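Local coordinates for protein cellulose 1,4-beta-cellobiosidase (Thermobifida fusca, PDB 4JJJ) that probably hydrolyses cellulose to cellobiose as a cellobiohydrolase, the chain studied being the glycoside hydrolase family 48 catalytic domain of a longer protein, at residues A[46-50]-A[147-153]; A[265-271]-A[316-320]; A[459-463]-A[530-535]; A[562-566]-A[578-584]. The protein carries 1 engineered substitution. All coordinates share one frame. Numbering follows the deposited sequence.

Overall arrangement
A catalytic domain with an (α/α)6 fold shows how contacts distant in sequence can serve different regions of one barrel. The four follow one another in series along the chain. Contact 1 joins strands 47-49 and 149-151 at one edge of a four-stranded antiparallel sheet, and contact 2 braces the end of strand 314-317, an outer strand of a second such sheet; their centres are about 23 Å apart. Contact 3, at the end of helix 519-533, and contact 4, between two loops, lie peripherally, with centres about 44 Å apart. Contacts 1 and 2 line the sugar-binding region, contact 1 also holding zinc; contact 3, across the chain's centre from contact 2, carries zinc and sodium, and contact 4 is plain packing.

Contact 1 of 4, residues A[46-50]-A[147-153]; sequences HQTTS and HWLLDVD. With ZN (zinc ion), chain B; BGC (beta-D-glucopyranose), chain D.
A zinc ion ties the two segments together at one end: it is bound by His46 ND1 at 2.1 Å and Asp153 OD2 at 1.7 Å, with two waters at 2.1 and 2.2 Å completing the modelled shell. Both side chains take m rotamers at chi1, while His46 NE2 is held by the carbonyl of Val34 and Asp153 OD1 by Arg22. Next comes an antiparallel strand pair, 47-49 against 149-151, with axes 4.5 Å apart at 154°. Thr48 and Leu150 form the hydrogen-bonded pair, Thr48 N to Leu150 O and Leu150 N to Thr48 O both 2.9 Å; Gln47–Asp151 (CA–CA 4.3 Å) and Thr49–Leu149 (4.5 Å) flank it as non-hydrogen-bonded pairs. Val152 N to His46 O (3.1 Å) and Ser50 N to Trp148 O (3.0 Å) extend the pairing at its two ends, and a water donates to both Asp151 OD1 and, weakly, His46 O. Packing follows: Thr48 CG2 meets Val152 CG2 at 3.4 Å, and Thr49 CG2 meets Leu149 CD1 at 4.2 Å. Thr49, chi1 p, N-caps helix 50-67 through Ala52 N. Trp148 presents a ring face to glucose, CG to C6 3.5 Å. The chemistry thus differs along the strand pair: a zinc site at one end, and at the other a sugar contact beside Glu51, the predicted proton donor.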
# COMPACT_ATOMS: atom_id res chain seq x y z
N HIS A 46 -3.93 8.28 -13.92
CA HIS A 46 -4.65 7.21 -14.52
C HIS A 46 -3.83 5.94 -14.65
O HIS A 46 -4.25 4.99 -15.29
CB HIS A 46 -5.21 7.63 -15.88
CG HIS A 46 -6.32 8.64 -15.77
ND1 HIS A 46 -7.03 9.13 -16.84
CD2 HIS A 46 -6.84 9.24 -14.68
CE1 HIS A 46 -7.93 9.99 -16.40
NE2 HIS A 46 -7.85 10.05 -15.09
N GLN A 47 -2.77 5.84 -13.81
CA GLN A 47 -2.43 4.58 -13.31
C GLN A 47 -3.52 4.17 -12.37
O GLN A 47 -4.31 4.98 -11.98
CB GLN A 47 -1.08 4.63 -12.56
CG GLN A 47 0.11 4.82 -13.53
CD GLN A 47 1.38 5.18 -12.86
OE1 GLN A 47 1.41 5.67 -11.71
NE2 GLN A 47 2.51 5.00 -13.56
N THR A 48 -3.51 2.95 -11.89
CA THR A 48 -4.25 2.58 -10.72
C THR A 48 -3.47 1.52 -9.94
O THR A 48 -2.35 1.13 -10.26
CB THR A 48 -5.66 2.06 -11.00
OG1 THR A 48 -6.44 2.24 -9.78
CG2 THR A 48 -5.77 0.67 -11.50
N THR A 49 -4.07 1.13 -8.84
CA THR A 49 -3.37 0.43 -7.78
C THR A 49 -4.22 -0.64 -7.19
O THR A 49 -5.49 -0.56 -7.23
CB THR A 49 -3.01 1.38 -6.60
OG1 THR A 49 -4.19 2.01 -6.12
CG2 THR A 49 -2.05 2.45 -7.12
N SER A 50 -3.60 -1.60 -6.56
CA SER A 50 -4.33 -2.57 -5.81
C SER A 50 -5.03 -1.87 -4.63
O SER A 50 -6.13 -2.30 -4.18
CB SER A 50 -3.47 -3.78 -5.42
OG SER A 50 -2.42 -3.36 -4.60
N HIS A 147 -1.23 -7.59 -8.04
CA HIS A 147 -0.07 -6.77 -8.35
C HIS A 147 -0.39 -5.31 -8.00
O HIS A 147 -1.55 -4.90 -7.97
CB HIS A 147 0.31 -6.91 -9.80
CG HIS A 147 1.42 -6.01 -10.24
ND1 HIS A 147 2.70 -6.11 -9.77
CD2 HIS A 147 1.42 -4.92 -11.06
CE1 HIS A 147 3.45 -5.17 -10.27
NE2 HIS A 147 2.71 -4.44 -11.08
N TRP A 148 0.63 -4.50 -7.70
CA TRP A 148 0.32 -3.23 -7.06
C TRP A 148 -0.10 -2.09 -7.99
O TRP A 148 -0.74 -1.15 -7.49
CB TRP A 148 1.48 -2.77 -6.14
CG TRP A 148 2.51 -1.87 -6.77
CD1 TRP A 148 3.62 -2.21 -7.54
CD2 TRP A 148 2.55 -0.42 -6.67
NE1 TRP A 148 4.28 -1.08 -7.87
CE2 TRP A 148 3.67 0.03 -7.39
CE3 TRP A 148 1.73 0.53 -6.05
CZ2 TRP A 148 4.02 1.37 -7.44
CZ3 TRP A 148 2.08 1.89 -6.11
CH2 TRP A 148 3.23 2.29 -6.80
N LEU A 149 0.33 -2.13 -9.22
CA LEU A 149 0.28 -0.93 -10.11
C LEU A 149 -0.04 -1.34 -11.54
O LEU A 149 0.59 -2.27 -12.16
CB LEU A 149 1.64 -0.24 -10.21
CG LEU A 149 1.71 1.14 -10.82
CD1 LEU A 149 0.93 2.19 -10.08
CD2 LEU A 149 3.16 1.46 -11.04
N LEU A 150 -1.09 -0.69 -12.09
CA LEU A 150 -1.48 -0.79 -13.51
C LEU A 150 -1.42 0.55 -14.16
O LEU A 150 -1.52 1.60 -13.50
CB LEU A 150 -2.90 -1.29 -13.67
CG LEU A 150 -3.22 -2.68 -13.08
CD1 LEU A 150 -4.73 -2.89 -13.13
CD2 LEU A 150 -2.52 -3.80 -13.83
N ASP A 151 -1.29 0.54 -15.48
CA ASP A 151 -1.44 1.72 -16.31
C ASP A 151 -2.77 1.60 -17.06
O ASP A 151 -2.81 0.87 -18.01
CB ASP A 151 -0.26 1.83 -17.25
CG ASP A 151 -0.30 3.04 -18.14
OD1 ASP A 151 -1.24 3.89 -18.08
OD2 ASP A 151 0.76 3.29 -18.84
N VAL A 152 -3.81 2.22 -16.53
CA VAL A 152 -5.20 1.97 -17.01
C VAL A 152 -5.46 2.49 -18.46
O VAL A 152 -6.09 1.80 -19.21
CB VAL A 152 -6.19 2.56 -16.00
CG1 VAL A 152 -7.64 2.18 -16.48
CG2 VAL A 152 -5.99 1.98 -14.63
N ASP A 153 -4.98 3.68 -18.76
CA ASP A 153 -5.14 4.27 -20.11
C ASP A 153 -3.94 3.98 -21.00
O ASP A 153 -3.86 4.50 -22.12
CB ASP A 153 -5.35 5.75 -19.97
CG ASP A 153 -6.79 6.11 -19.47
OD1 ASP A 153 -7.64 5.22 -19.44
OD2 ASP A 153 -6.91 7.28 -19.07
ZN ZN B . -6.45 8.89 -18.86
C2 BGC D . 4.92 1.27 -2.31
C3 BGC D . 6.05 0.79 -3.23
C4 BGC D . 5.94 -0.69 -3.40
C5 BGC D . 4.60 -1.16 -3.89
C6 BGC D . 4.47 -2.67 -4.04
C1 BGC D . 3.63 0.67 -2.81
O1 BGC D . 2.57 1.03 -1.92
O2 BGC D . 4.83 2.71 -2.21
O3 BGC D . 7.29 1.11 -2.55
O4 BGC D . 6.86 -0.93 -4.52
O5 BGC D . 3.62 -0.73 -2.93
O6 BGC D . 4.79 -3.29 -2.76
O HOH W 1 -3.01 5.80 -17.84
O HOH W 2 -1.27 -0.85 -4.65
O HOH W 3 -7.56 10.56 -19.65
O HOH W 4 -4.47 9.32 -19.34

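Contact 2 of 4, residues A[265-271]-A[316-320]; sequences YAMFDKY and RIGSS. With BGC (beta-D-glucopyranose), chain C; BGC (beta-D-glucopyranose), chain E.
Nearly every polar group finds a partner where the 3-10 turn 265-267 and the loop after it meet the end of strand 314-317 and residues 318-320, which illustrates how a buried polar junction can be paid for. The backbones run in opposite directions, with CA–CA distances of 3.8 Å for Lys270–Ser319 and 4.4 Å for Asp269–Ser320. Ser320 OG, chi1 m, works twice, donating to Asp269 OD1 (2.7 Å) and accepting from Lys270 N (3.1 Å). Asp269 OD2 takes Tyr271 N at 3.1 Å, an Asx turn. Weak bonds join Ser319 N to Phe268 O (3.0 Å) and Gly318 N to Lys270 O (3.2 Å); a water donates to Lys270 O (3.0 Å) and Arg316 O (2.8 Å). Gly318 O has no conventional donor, only Lys270 CA at 3.5 Å. A side chain on Gly318 would clash, its CB 2.2 Å from Phe268 O. Arg316 NH1 donates to Tyr265 OH (3.0 Å), which also pairs with Asp128. Fully extended Lys270, salt-bridged to Glu108, gives NZ to O2 of one glucose (3.1 Å), and Tyr271 OH donates to O6 of the next, linked sugar (2.7 Å): a wall of the glycan-binding pocket. Around the junction, Tyr265 and Arg316 lean on helix 131-138, Met267 packs on helix 348-365, and Arg316 and Ile317 touch the neighbouring strand 302-306.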
# COMPACT_ATOMS: atom_id res chain seq x y z
N TYR A 265 2.80 -14.67 2.49
CA TYR A 265 4.16 -14.37 1.94
C TYR A 265 4.69 -13.06 2.52
O TYR A 265 5.91 -12.93 2.73
CB TYR A 265 4.14 -14.28 0.39
CG TYR A 265 4.44 -15.59 -0.21
CD1 TYR A 265 5.73 -16.12 -0.19
CD2 TYR A 265 3.43 -16.31 -0.80
CE1 TYR A 265 6.02 -17.35 -0.77
CE2 TYR A 265 3.67 -17.56 -1.35
CZ TYR A 265 4.98 -18.08 -1.38
OH TYR A 265 5.27 -19.35 -1.87
N ALA A 266 3.83 -12.06 2.84
CA ALA A 266 4.27 -10.82 3.44
C ALA A 266 4.86 -10.99 4.87
O ALA A 266 5.48 -10.06 5.34
CB ALA A 266 3.11 -9.82 3.45
N MET A 267 4.61 -12.15 5.48
CA MET A 267 5.01 -12.44 6.84
C MET A 267 6.43 -12.94 6.98
O MET A 267 6.90 -13.19 8.12
CB MET A 267 4.06 -13.44 7.44
CG MET A 267 2.65 -12.94 7.65
SD MET A 267 1.70 -14.22 8.48
CE MET A 267 0.05 -13.62 8.34
N PHE A 268 7.10 -13.10 5.83
CA PHE A 268 8.44 -13.76 5.78
C PHE A 268 9.54 -12.79 5.44
O PHE A 268 9.36 -11.90 4.61
CB PHE A 268 8.43 -14.96 4.86
CG PHE A 268 7.67 -16.06 5.41
CD1 PHE A 268 6.28 -16.04 5.32
CD2 PHE A 268 8.27 -17.09 6.12
CE1 PHE A 268 5.52 -17.03 5.90
CE2 PHE A 268 7.51 -18.10 6.69
CZ PHE A 268 6.12 -18.09 6.59
N ASP A 269 10.73 -13.03 5.98
CA ASP A 269 11.92 -12.30 5.55
C ASP A 269 12.06 -12.37 4.00
O ASP A 269 11.72 -13.39 3.40
CB ASP A 269 13.16 -12.93 6.22
CG ASP A 269 14.44 -12.22 5.86
OD1 ASP A 269 14.73 -11.19 6.52
OD2 ASP A 269 15.13 -12.70 4.95
N LYS A 270 12.65 -11.33 3.41
CA LYS A 270 12.76 -11.26 1.99
C LYS A 270 13.33 -12.55 1.41
O LYS A 270 12.84 -13.05 0.41
CB LYS A 270 13.59 -10.08 1.62
CG LYS A 270 13.65 -9.71 0.17
CD LYS A 270 14.59 -8.53 -0.15
CE LYS A 270 14.63 -8.24 -1.64
NZ LYS A 270 15.50 -7.07 -1.88
N TYR A 271 14.47 -12.98 1.97
CA TYR A 271 15.13 -14.16 1.47
C TYR A 271 15.02 -15.34 2.44
O TYR A 271 15.88 -16.26 2.47
CB TYR A 271 16.60 -13.85 1.13
CG TYR A 271 16.73 -12.97 -0.07
CD1 TYR A 271 16.51 -13.47 -1.33
CD2 TYR A 271 17.04 -11.58 0.10
CE1 TYR A 271 16.58 -12.61 -2.47
CE2 TYR A 271 17.11 -10.74 -1.01
CZ TYR A 271 16.86 -11.29 -2.28
OH TYR A 271 16.98 -10.39 -3.36
N ARG A 316 10.55 -16.29 -5.68
CA ARG A 316 9.61 -15.61 -4.74
C ARG A 316 10.41 -15.03 -3.63
O ARG A 316 11.43 -15.63 -3.14
CB ARG A 316 8.57 -16.55 -4.14
CG ARG A 316 7.67 -17.18 -5.20
CD ARG A 316 6.62 -18.12 -4.67
NE ARG A 316 5.95 -18.69 -5.82
CZ ARG A 316 4.97 -19.59 -5.80
NH1 ARG A 316 4.46 -20.09 -4.68
NH2 ARG A 316 4.47 -20.00 -6.95
N ILE A 317 9.95 -13.85 -3.13
CA ILE A 317 10.54 -13.18 -1.97
C ILE A 317 9.42 -12.71 -1.09
O ILE A 317 8.37 -12.32 -1.62
CB ILE A 317 11.50 -12.06 -2.30
CG1 ILE A 317 10.81 -10.93 -3.15
CG2 ILE A 317 12.76 -12.58 -3.08
CD1 ILE A 317 11.69 -9.80 -3.68
N GLY A 318 9.64 -12.70 0.22
CA GLY A 318 8.87 -11.91 1.19
C GLY A 318 9.44 -10.56 1.22
O GLY A 318 9.97 -10.04 0.27
N SER A 319 9.36 -9.90 2.40
CA SER A 319 10.07 -8.67 2.63
C SER A 319 10.37 -8.52 4.10
O SER A 319 9.58 -8.99 4.92
CB SER A 319 9.50 -7.45 1.94
OG SER A 319 8.57 -6.84 2.76
N SER A 320 11.45 -7.87 4.45
CA SER A 320 11.98 -7.94 5.79
C SER A 320 11.56 -6.79 6.73
O SER A 320 11.74 -6.93 7.96
CB SER A 320 13.51 -7.90 5.73
OG SER A 320 13.98 -9.04 5.00
C2 BGC C . 12.78 -6.07 -4.52
C3 BGC C . 13.76 -6.78 -5.42
C4 BGC C . 13.08 -7.46 -6.59
C5 BGC C . 12.13 -6.54 -7.30
C6 BGC C . 11.27 -7.15 -8.34
C1 BGC C . 11.89 -5.14 -5.38
O2 BGC C . 13.41 -5.34 -3.47
O3 BGC C . 14.52 -7.75 -4.65
O4 BGC C . 14.17 -7.82 -7.51
O5 BGC C . 11.21 -5.92 -6.34
O6 BGC C . 10.49 -6.19 -9.02
C2 BGC E . 14.94 -9.14 -9.21
C3 BGC E . 15.01 -10.57 -9.73
C4 BGC E . 15.56 -11.51 -8.62
C5 BGC E . 14.72 -11.32 -7.35
C6 BGC E . 15.33 -12.10 -6.13
C1 BGC E . 14.07 -9.11 -7.96
O2 BGC E . 14.34 -8.37 -10.24
O3 BGC E . 15.89 -10.58 -10.87
O4 BGC E . 15.41 -12.88 -8.99
O5 BGC E . 14.74 -9.93 -6.99
O6 BGC E . 16.60 -11.60 -5.74
O HOH W 5 13.48 -15.44 -1.20

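Contact 3 of 4, residues A[459-463]-A[530-535]; sequences GGQNF and DALLAH. With ZN (zinc ion), chain X; NA (sodium ion), chain J.
This is a turn-on-helix contact at the periphery of the (α/α)6 barrel, where a type I beta turn, Gly460 to Phe463, lies against the last part of helix 519-533. Phe463 N to Gly460 O, 3.3 Å, closes the turn. The nearest CA atoms are those of Gly460 and Ala531, 4.1 Å apart, and Gly460, at positive phi, leaves room there: a CB would sit 2.7 Å from Ala531 CA. Phe463, chi1 p, points in, its CD2 3.7 Å from Ala531 CB, and its ring meets that of His535 obliquely, centroids 5.8 Å apart; helix 499-516 backs it through Thr502. Polar links are weak: His535 NE2 to Gly460 O and Gln461 NE2 to Ala534 O, both 3.4 Å, the latter backed by a bridging water. Metals bind at the edges, a sodium ion at Asp530 OD1 (2.4 Å) and OD2 (2.9 Å), while His535 ND1 holds zinc at 2.1 Å.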
# COMPACT_ATOMS: atom_id res chain seq x y z
N GLY A 459 -18.63 26.11 10.72
CA GLY A 459 -19.21 25.03 9.88
C GLY A 459 -18.19 24.13 9.23
O GLY A 459 -18.53 23.37 8.29
N GLY A 460 -16.99 24.16 9.76
CA GLY A 460 -15.86 23.36 9.21
C GLY A 460 -15.21 23.89 8.00
O GLY A 460 -14.41 23.18 7.37
N GLN A 461 -15.49 25.15 7.63
CA GLN A 461 -14.86 25.69 6.47
C GLN A 461 -13.36 25.58 6.48
O GLN A 461 -12.76 25.30 5.45
CB GLN A 461 -15.34 27.14 6.17
CG GLN A 461 -16.66 27.10 5.42
CD GLN A 461 -16.46 26.50 4.01
OE1 GLN A 461 -15.38 26.64 3.40
NE2 GLN A 461 -17.45 25.73 3.53
N ASN A 462 -12.76 25.92 7.60
CA ASN A 462 -11.30 25.98 7.68
C ASN A 462 -10.81 24.92 8.67
O ASN A 462 -9.91 25.12 9.48
CB ASN A 462 -10.91 27.38 8.20
CG ASN A 462 -11.35 28.47 7.24
OD1 ASN A 462 -11.27 28.31 6.06
ND2 ASN A 462 -11.78 29.57 7.77
N PHE A 463 -11.44 23.71 8.62
CA PHE A 463 -10.96 22.66 9.51
C PHE A 463 -9.53 22.29 9.16
O PHE A 463 -9.08 22.55 8.04
CB PHE A 463 -11.86 21.40 9.30
CG PHE A 463 -11.53 20.56 8.09
CD1 PHE A 463 -10.68 19.48 8.17
CD2 PHE A 463 -12.05 20.91 6.83
CE1 PHE A 463 -10.45 18.76 7.09
CE2 PHE A 463 -11.78 20.12 5.70
CZ PHE A 463 -10.96 19.07 5.86
N ASP A 530 -19.19 17.02 9.30
CA ASP A 530 -19.80 18.26 8.86
C ASP A 530 -18.85 18.97 7.90
O ASP A 530 -19.30 19.58 6.92
CB ASP A 530 -20.03 19.19 10.04
CG ASP A 530 -21.18 18.80 10.92
OD1 ASP A 530 -22.00 18.04 10.47
OD2 ASP A 530 -21.24 19.30 12.07
N ALA A 531 -17.57 19.03 8.28
CA ALA A 531 -16.54 19.67 7.46
C ALA A 531 -16.47 19.08 6.08
O ALA A 531 -16.42 19.78 5.08
CB ALA A 531 -15.21 19.57 8.19
N LEU A 532 -16.51 17.75 5.97
CA LEU A 532 -16.54 17.07 4.68
C LEU A 532 -17.73 17.52 3.91
O LEU A 532 -17.64 17.80 2.73
CB LEU A 532 -16.45 15.55 4.81
CG LEU A 532 -15.10 15.03 5.40
CD1 LEU A 532 -15.14 13.57 5.79
CD2 LEU A 532 -13.98 15.21 4.39
N LEU A 533 -18.91 17.57 4.52
CA LEU A 533 -20.13 17.94 3.78
C LEU A 533 -20.07 19.36 3.25
O LEU A 533 -20.62 19.66 2.19
CB LEU A 533 -21.37 17.68 4.69
CG LEU A 533 -21.84 16.24 4.80
CD1 LEU A 533 -22.97 16.31 5.85
CD2 LEU A 533 -22.32 15.61 3.48
N ALA A 534 -19.32 20.19 3.95
CA ALA A 534 -19.15 21.59 3.60
C ALA A 534 -18.32 21.81 2.39
O ALA A 534 -18.31 22.94 1.86
CB ALA A 534 -18.60 22.36 4.78
N HIS A 535 -17.57 20.78 1.97
CA HIS A 535 -16.67 20.85 0.80
C HIS A 535 -17.13 19.94 -0.39
O HIS A 535 -16.34 19.56 -1.25
CB HIS A 535 -15.24 20.60 1.24
CG HIS A 535 -14.76 21.62 2.22
ND1 HIS A 535 -14.22 22.83 1.84
CD2 HIS A 535 -14.71 21.60 3.57
CE1 HIS A 535 -13.91 23.52 2.91
NE2 HIS A 535 -14.16 22.78 3.97
ZN ZN X . -14.07 23.89 0.08
NA NA J . -23.37 17.33 12.29
O HOH W 6 -17.02 25.58 0.76
O HOH W 7 -24.77 15.64 13.76
O HOH W 8 -21.94 15.43 11.94
O HOH W 9 -22.60 17.87 13.96
O HOH W 10 -23.87 19.33 12.52
O HOH W 11 -13.04 25.58 0.90

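Contact 4 of 4, residues A[562-566]-A[578-584]; sequences LYVPP and IEPGATF
Shape rather than hydrogen bonding joins these two loops, no direct hydrogen bond crossing between them: a worked example of bumps seated in the hollows of a turn. The receiving side is a type II beta turn from Glu579 to Ala582, closed by Ala582 N to Glu579 O at 2.9 Å, with Gly581 at positive phi (94°) as its third residue. Facing it, segment 562-566 is extended, the register set by Val564–Pro580 (CA–CA 5.0 Å) and Leu562–Thr583 (5.5 Å). Val564, chi1 t, is the central bump; its CB lies 3.6 Å from Pro580 N, its CG1 3.8 Å from Pro580 CD, and its CG2 3.6 Å from Glu579 O and 4.2 Å from Ile578 CG2, so it fills the hollow at the entry to the turn. Leu562, chi1 t and chi2 p, is the second bump, its CD2 reaching Ala582 CB (3.9 Å) and Thr583 O (3.4 Å) at the exit. In return the Pro580 ring abuts the backbone of Pro565 and Pro566, its CG 3.6 Å from Pro565 O and 4.2 Å from Pro566 CA. Tyr563 points away and meets Trp556 edge-to-face. Between the two backbones, a water donates to Leu562 O (2.6 Å) and Ala582 O (2.7 Å), and accepts weakly from Gly581 N (3.1 Å). The chemistry implies a joint held by apolar fit, with one water bridging Leu562 O and Ala582 O, which have no direct hydrogen bond across the contact.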
# COMPACT_ATOMS: atom_id res chain seq x y z
N LEU A 562 17.21 11.77 -11.31
CA LEU A 562 17.06 10.51 -12.03
C LEU A 562 18.38 9.94 -12.44
O LEU A 562 19.13 10.56 -13.24
CB LEU A 562 16.20 10.75 -13.28
CG LEU A 562 16.01 9.52 -14.15
CD1 LEU A 562 15.53 8.29 -13.38
CD2 LEU A 562 15.16 9.89 -15.30
N TYR A 563 18.77 8.83 -11.80
CA TYR A 563 19.96 8.10 -12.20
C TYR A 563 19.73 7.16 -13.35
O TYR A 563 18.79 6.38 -13.36
CB TYR A 563 20.53 7.31 -10.98
CG TYR A 563 21.82 6.54 -11.26
CD1 TYR A 563 22.97 7.28 -11.38
CD2 TYR A 563 21.82 5.20 -11.49
CE1 TYR A 563 24.17 6.63 -11.65
CE2 TYR A 563 23.03 4.51 -11.75
CZ TYR A 563 24.17 5.29 -11.88
OH TYR A 563 25.35 4.66 -12.14
N VAL A 564 20.70 7.11 -14.34
CA VAL A 564 20.78 6.14 -15.36
C VAL A 564 22.30 5.70 -15.37
O VAL A 564 23.10 6.61 -15.31
CB VAL A 564 20.34 6.74 -16.72
CG1 VAL A 564 20.47 5.74 -17.78
CG2 VAL A 564 18.91 7.26 -16.64
N PRO A 565 22.57 4.40 -15.46
CA PRO A 565 24.00 3.95 -15.55
C PRO A 565 24.76 4.55 -16.73
O PRO A 565 24.22 4.69 -17.78
CB PRO A 565 23.92 2.46 -15.66
CG PRO A 565 22.55 2.10 -15.10
CD PRO A 565 21.69 3.23 -15.49
N PRO A 566 26.01 4.91 -16.46
CA PRO A 566 26.86 5.43 -17.57
C PRO A 566 26.86 4.36 -18.62
O PRO A 566 26.87 3.14 -18.33
CB PRO A 566 28.22 5.49 -16.95
CG PRO A 566 28.01 5.66 -15.49
CD PRO A 566 26.71 4.91 -15.17
N ILE A 578 16.06 7.23 -22.56
CA ILE A 578 16.59 6.88 -21.22
C ILE A 578 18.11 6.83 -21.31
O ILE A 578 18.66 5.88 -21.85
CB ILE A 578 16.08 5.54 -20.79
CG1 ILE A 578 14.52 5.39 -20.99
CG2 ILE A 578 16.43 5.27 -19.32
CD1 ILE A 578 14.00 4.00 -21.06
N GLU A 579 18.74 7.83 -20.76
CA GLU A 579 20.17 7.99 -20.77
C GLU A 579 20.58 8.90 -19.62
O GLU A 579 19.79 9.73 -19.06
CB GLU A 579 20.68 8.60 -22.07
CG GLU A 579 19.89 9.74 -22.50
CD GLU A 579 20.33 10.40 -23.81
OE1 GLU A 579 21.02 9.72 -24.63
OE2 GLU A 579 20.00 11.62 -23.87
N PRO A 580 21.84 8.84 -19.25
CA PRO A 580 22.33 9.83 -18.31
C PRO A 580 22.03 11.23 -18.66
O PRO A 580 22.16 11.58 -19.83
CB PRO A 580 23.86 9.54 -18.23
CG PRO A 580 23.89 8.14 -18.61
CD PRO A 580 22.92 7.89 -19.64
N GLY A 581 21.53 12.01 -17.67
CA GLY A 581 21.06 13.35 -17.85
C GLY A 581 19.53 13.51 -18.12
O GLY A 581 19.03 14.58 -18.16
N ALA A 582 18.85 12.37 -18.29
CA ALA A 582 17.41 12.38 -18.30
C ALA A 582 16.83 12.90 -17.00
O ALA A 582 17.49 13.00 -15.97
CB ALA A 582 16.88 11.02 -18.65
N THR A 583 15.55 13.24 -17.07
CA THR A 583 14.81 13.77 -15.89
C THR A 583 13.50 12.99 -15.82
O THR A 583 13.10 12.24 -16.73
CB THR A 583 14.48 15.23 -15.99
OG1 THR A 583 13.57 15.36 -17.11
CG2 THR A 583 15.75 16.15 -16.11
N PHE A 584 12.84 13.11 -14.68
CA PHE A 584 11.46 12.55 -14.53
C PHE A 584 10.57 12.91 -15.72
O PHE A 584 9.85 12.05 -16.28
CB PHE A 584 10.87 13.08 -13.19
CG PHE A 584 9.40 12.71 -12.96
CD1 PHE A 584 8.38 13.46 -13.51
CD2 PHE A 584 9.09 11.59 -12.22
CE1 PHE A 584 7.06 13.15 -13.28
CE2 PHE A 584 7.77 11.24 -12.02
CZ PHE A 584 6.77 12.02 -12.55
O HOH W 12 19.91 12.17 -15.09